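Local coordinates for UDP-N-acetylglucosamine 2-epimerase (Methanocaldococcus jannaschii, PDB 4NES), which probably catalyses the reversible epimerization at C-2 of UDP-N-acetylglucosamine to UDP-N-acetylmannosamine, and is seen here with UDP-N-acetylglucosamine and UDP bound, at residues 118-123 with 144-149; 283-288 with 301-306. All blocks are in the same frame, centred on the assembly; numbering follows the deposited sequence.

Interaction 1 (118-123 with 144-149)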
# COMPACT_ATOMS: atom_id res chain seq x y z
N ALA A 118 -0.59 8.38 -12.98
CA ALA A 118 -1.40 7.37 -12.35
C ALA A 118 -1.94 6.37 -13.37
O ALA A 118 -2.20 6.73 -14.51
CB ALA A 118 -2.56 8.06 -11.63
N GLY A 119 -2.11 5.13 -12.96
CA GLY A 119 -2.83 4.16 -13.75
C GLY A 119 -2.01 3.34 -14.72
O GLY A 119 -2.55 2.48 -15.42
N LEU A 120 -0.71 3.60 -14.81
CA LEU A 120 0.14 2.79 -15.68
C LEU A 120 0.22 1.37 -15.10
O LEU A 120 0.33 1.19 -13.89
CB LEU A 120 1.54 3.38 -15.80
CG LEU A 120 1.73 4.63 -16.66
CD1 LEU A 120 0.93 5.80 -16.16
CD2 LEU A 120 3.21 4.99 -16.72
N ARG A 121 0.12 0.37 -15.97
CA ARG A 121 0.20 -1.03 -15.52
C ARG A 121 1.03 -1.88 -16.48
O ARG A 121 0.78 -1.88 -17.68
CB ARG A 121 -1.20 -1.64 -15.39
CG ARG A 121 -2.14 -0.96 -14.39
CD ARG A 121 -1.71 -1.23 -12.95
NE ARG A 121 -2.63 -0.64 -11.98
CZ ARG A 121 -2.49 0.57 -11.45
NH1 ARG A 121 -1.46 1.34 -11.78
NH2 ARG A 121 -3.40 1.01 -10.58
N SER A 122 1.99 -2.61 -15.92
CA SER A 122 2.69 -3.65 -16.66
C SER A 122 2.04 -5.01 -16.41
O SER A 122 2.24 -5.95 -17.18
CB SER A 122 4.14 -3.72 -16.20
OG SER A 122 4.20 -4.24 -14.88
N PHE A 123 1.27 -5.10 -15.32
CA PHE A 123 0.65 -6.35 -14.86
C PHE A 123 1.69 -7.41 -14.50
O PHE A 123 1.41 -8.61 -14.51
CB PHE A 123 -0.39 -6.86 -15.86
CG PHE A 123 -1.46 -5.85 -16.15
CD1 PHE A 123 -2.37 -5.50 -15.17
CD2 PHE A 123 -1.52 -5.22 -17.38
CE1 PHE A 123 -3.35 -4.55 -15.42
CE2 PHE A 123 -2.50 -4.27 -17.64
CZ PHE A 123 -3.41 -3.94 -16.66
N PHE A 144 -3.80 11.56 -11.87
CA PHE A 144 -3.50 12.24 -13.12
C PHE A 144 -2.95 11.22 -14.10
O PHE A 144 -1.76 10.92 -14.11
CB PHE A 144 -2.54 13.40 -12.87
CG PHE A 144 -3.13 14.47 -12.00
CD1 PHE A 144 -4.21 15.20 -12.46
CD2 PHE A 144 -2.65 14.71 -10.72
CE1 PHE A 144 -4.79 16.19 -11.67
CE2 PHE A 144 -3.21 15.70 -9.93
CZ PHE A 144 -4.29 16.44 -10.40
N ALA A 145 -3.85 10.69 -14.92
CA ALA A 145 -3.53 9.62 -15.86
C ALA A 145 -3.00 10.21 -17.16
O ALA A 145 -3.46 11.25 -17.63
CB ALA A 145 -4.78 8.78 -16.13
N PRO A 146 -1.99 9.55 -17.76
CA PRO A 146 -1.44 10.15 -18.98
C PRO A 146 -2.26 9.83 -20.22
O PRO A 146 -2.21 10.59 -21.20
CB PRO A 146 -0.05 9.51 -19.09
CG PRO A 146 -0.23 8.18 -18.40
CD PRO A 146 -1.16 8.46 -17.24
N THR A 147 -3.03 8.75 -20.19
CA THR A 147 -3.77 8.28 -21.36
C THR A 147 -5.09 7.65 -20.95
O THR A 147 -5.32 7.34 -19.78
CB THR A 147 -3.00 7.17 -22.11
OG1 THR A 147 -2.86 6.03 -21.24
CG2 THR A 147 -1.64 7.63 -22.57
N GLU A 148 -5.94 7.41 -21.94
CA GLU A 148 -7.20 6.72 -21.71
C GLU A 148 -6.99 5.27 -21.28
O GLU A 148 -7.78 4.75 -20.50
CB GLU A 148 -8.09 6.80 -22.95
CG GLU A 148 -8.50 8.22 -23.31
CD GLU A 148 -9.47 8.86 -22.33
OE1 GLU A 148 -10.05 8.14 -21.48
OE2 GLU A 148 -9.69 10.08 -22.42
N ILE A 149 -5.92 4.63 -21.76
CA ILE A 149 -5.56 3.28 -21.31
C ILE A 149 -5.34 3.26 -19.79
O ILE A 149 -5.86 2.39 -19.09
CB ILE A 149 -4.28 2.76 -22.00
CG1 ILE A 149 -4.58 2.47 -23.48
CG2 ILE A 149 -3.74 1.53 -21.29
CD1 ILE A 149 -5.76 1.55 -23.69
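Leu120 meets Pro146 through a single methyl: CD1 comes down on the CG-CD side of the pyrrolidine ring, 3.5 Å from Pro146 CG, rather tight for two carbons. The leucine gets there because its CG stands anti to the carbonyl carbon (chi1 -75°), a turn that brings the end of the side chain nearer to the proline than its base. The same ring edge also packs on backbone, with Pro146 CD lying 3.4 Å from Ala118 O. Ala118 O also accepts a CA-H...O contact from Ala145 CA at 3.5 Å.

One true hydrogen bond crosses here, from Ala118 N to Phe144 O at 3.0 Å. It is nearly straight at the hydrogen, yet the donor stands well above the carbonyl plane. The Phe144 side chain starts away from the loop, and it packs on Ile357, Ile360 and Leu361 of helix 353-363.

Beyond the leucine, Arg121 folds back on its own loop: its first two torsions bend the chain (chi1 -60°, chi2 -72°), bringing NH1 to within 2.8 Å of Leu120 O, with that oxygen close to the guanidinium plane. Salt bridges to Asp137 and Glu157 grip the same guanidinium.

In the fold, the contact carries the pairing of parallel strands 112-116 and 142-145 one hydrogen bond past the end of the first, at Ala118. The loop then runs on to helix 128-138, while Thr147 N-caps helix 148-156, whose Asn153 bonds to Gly119 O.

Interaction 2 (283-288 with 301-306). With UDP (uridine-5'-diphosphate), chain C.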
# COMPACT_ATOMS: atom_id res chain seq x y z
N LEU A 283 18.88 4.44 -33.05
CA LEU A 283 17.83 3.76 -32.31
C LEU A 283 18.20 3.72 -30.83
O LEU A 283 19.36 3.93 -30.45
CB LEU A 283 17.51 2.39 -32.93
CG LEU A 283 18.11 1.07 -32.49
CD1 LEU A 283 17.28 0.55 -31.36
CD2 LEU A 283 18.10 0.07 -33.65
N ILE A 284 17.18 3.56 -29.99
CA ILE A 284 17.36 3.57 -28.54
C ILE A 284 17.04 2.18 -27.97
O ILE A 284 16.04 1.56 -28.33
CB ILE A 284 16.47 4.66 -27.90
CG1 ILE A 284 17.00 6.05 -28.26
CG2 ILE A 284 16.40 4.46 -26.39
CD1 ILE A 284 16.01 7.19 -28.03
N LEU A 285 17.93 1.67 -27.12
CA LEU A 285 17.74 0.38 -26.46
C LEU A 285 17.66 0.65 -24.97
O LEU A 285 18.56 1.26 -24.40
CB LEU A 285 18.95 -0.52 -26.70
CG LEU A 285 19.45 -0.65 -28.13
CD1 LEU A 285 20.86 -1.24 -28.17
CD2 LEU A 285 18.50 -1.52 -28.89
N THR A 286 16.58 0.21 -24.33
CA THR A 286 16.40 0.61 -22.94
C THR A 286 15.50 -0.32 -22.15
O THR A 286 14.70 -1.07 -22.71
CB THR A 286 15.82 2.04 -22.88
OG1 THR A 286 15.99 2.61 -21.58
CG2 THR A 286 14.34 2.05 -23.25
N ASP A 287 15.62 -0.23 -20.83
CA ASP A 287 14.57 -0.74 -19.96
C ASP A 287 13.99 0.35 -19.05
O ASP A 287 13.27 0.05 -18.10
CB ASP A 287 15.01 -1.99 -19.16
CG ASP A 287 16.07 -1.68 -18.11
OD1 ASP A 287 16.44 -0.51 -17.93
OD2 ASP A 287 16.50 -2.63 -17.42
N SER A 288 14.31 1.61 -19.36
CA SER A 288 13.78 2.75 -18.63
C SER A 288 12.35 3.09 -19.03
O SER A 288 12.00 2.99 -20.20
CB SER A 288 14.66 3.97 -18.95
OG SER A 288 14.02 5.16 -18.52
N PRO A 301 13.18 5.25 -33.06
CA PRO A 301 12.71 3.90 -32.74
C PRO A 301 13.31 3.36 -31.44
O PRO A 301 14.49 3.58 -31.14
CB PRO A 301 13.20 3.07 -33.93
CG PRO A 301 13.42 4.05 -35.02
CD PRO A 301 13.86 5.32 -34.36
N CYS A 302 12.49 2.63 -30.69
CA CYS A 302 12.88 2.13 -29.39
C CYS A 302 12.78 0.61 -29.34
O CYS A 302 11.85 0.01 -29.91
CB CYS A 302 12.00 2.76 -28.31
SG CYS A 302 12.57 2.47 -26.61
N ILE A 303 13.74 -0.02 -28.68
CA ILE A 303 13.67 -1.45 -28.38
C ILE A 303 13.77 -1.60 -26.88
O ILE A 303 14.74 -1.15 -26.26
CB ILE A 303 14.79 -2.23 -29.08
CG1 ILE A 303 14.56 -2.22 -30.59
CG2 ILE A 303 14.85 -3.67 -28.55
CD1 ILE A 303 15.77 -2.69 -31.38
N THR A 304 12.75 -2.21 -26.28
CA THR A 304 12.65 -2.29 -24.83
C THR A 304 13.08 -3.67 -24.35
O THR A 304 12.51 -4.70 -24.75
CB THR A 304 11.25 -1.92 -24.32
OG1 THR A 304 10.96 -0.57 -24.69
CG2 THR A 304 11.18 -2.03 -22.81
N LEU A 305 14.10 -3.70 -23.50
CA LEU A 305 14.70 -4.94 -23.01
C LEU A 305 13.93 -5.45 -21.79
O LEU A 305 14.50 -5.65 -20.71
CB LEU A 305 16.18 -4.69 -22.69
CG LEU A 305 17.00 -4.12 -23.86
CD1 LEU A 305 18.27 -3.44 -23.35
CD2 LEU A 305 17.36 -5.20 -24.86
N ARG A 306 12.63 -5.66 -21.97
CA ARG A 306 11.72 -6.13 -20.92
C ARG A 306 10.69 -7.06 -21.55
O ARG A 306 10.50 -7.04 -22.76
CB ARG A 306 11.01 -4.95 -20.25
CG ARG A 306 11.91 -3.99 -19.50
CD ARG A 306 11.15 -2.75 -19.00
NE ARG A 306 9.98 -3.13 -18.22
CZ ARG A 306 9.00 -2.30 -17.87
NH1 ARG A 306 9.06 -1.02 -18.20
NH2 ARG A 306 7.95 -2.75 -17.19
N1 UDP C . 18.15 10.57 -18.17
C2 UDP C . 19.07 11.55 -18.05
N3 UDP C . 20.39 11.25 -18.13
C4 UDP C . 20.83 9.99 -18.33
C5 UDP C . 19.90 8.94 -18.45
C6 UDP C . 18.55 9.27 -18.36
O2 UDP C . 18.72 12.72 -17.87
O4 UDP C . 22.20 9.73 -18.40
C1' UDP C . 16.70 10.82 -18.03
C2' UDP C . 15.85 10.49 -19.14
O2' UDP C . 15.91 11.49 -20.13
C3' UDP C . 14.53 10.33 -18.51
C4' UDP C . 14.84 9.89 -17.16
O4' UDP C . 16.24 9.96 -17.00
O3' UDP C . 13.77 11.50 -18.45
C5' UDP C . 14.45 8.47 -16.88
O5' UDP C . 14.88 8.05 -15.61
PA UDP C . 15.28 6.55 -15.31
O1A UDP C . 16.44 6.57 -14.33
O2A UDP C . 15.63 5.85 -16.60
O3A UDP C . 14.08 5.85 -14.56
PB UDP C . 12.67 5.31 -15.01
O1B UDP C . 12.05 6.26 -16.02
O2B UDP C . 12.84 3.92 -15.55
O3B UDP C . 11.92 5.29 -13.71
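Ile303 meets two leucines. Its CD1 is 3.6 Å from Leu283 CD1, the two side chains crossing at a slant, whereas Leu285 lies alongside it on the same face of the sheet and points the same way, CD2 3.8 Å from Ile303 CB. Helix 327-338 covers Ile303 with Ala333 and Val334. The other face carries Ile284, Cys302, Thr286 and Thr304; there Thr286 CG2 touches Cys302 SG at 3.8 Å.

Between the faces runs a regular parallel ladder: Ile284 N to Pro301 O, Ile303 N to Ile284 O, Thr286 N to Ile303 O, and Leu305 N to Thr286 O at 2.8 Å. The last donor tilts 32° from the carbonyl plane, just where Leu305 turns the chain in an inverse gamma turn.

Thr286 has OG1 anti to its backbone N (chi1 -163°), where it accepts from Ser288 N at 3.0 Å in an ST turn and also bonds to Thr205 OG1. A valine here would probably leave Ser288 N and the Thr205 hydroxyl without this partner and set the turn free to shift.

Farther out, Asp287 CB packs on Arg306 CG at 3.7 Å, but their charged ends part: the carboxylate takes the backbone N-H groups of His207 and Arg208, and Arg306 pairs with Glu310. Ser288 OG donates to UDP O2A at 2.6 Å. The chemistry thus grades along this beta-alpha-beta unit, from an apolar strand pair to a polar loop, where Asp287 and Arg306 bond elsewhere in the chain and Ser288, N-cap of helix 289-298, holds a phosphate oxygen of UDP.

How the interactions relate
The two contacts belong to the two parallel sheets of this GT-B fold: interaction 1 lies at the C-terminal ends of two neighbouring strands of one sheet, interaction 2 within the other, their centres about 20 Å apart. They nevertheless touch, Ser122 CB lying 4.1 Å from Arg306 NH2 as plain packing, and Glu310, the salt-bridge partner of Arg306, also touches Ser122. Interaction 2 belongs to the UDP pocket through Ser288, and its Asp287 side chain is about 4 Å, between nearest atoms, from that of His207, the active-site residue inferred by similarity. Interaction 1 stands back, with the Leu120 side chain about 9 Å from bound UDP and about 11 Å from bound UDP-N-acetylglucosamine, again between nearest atoms.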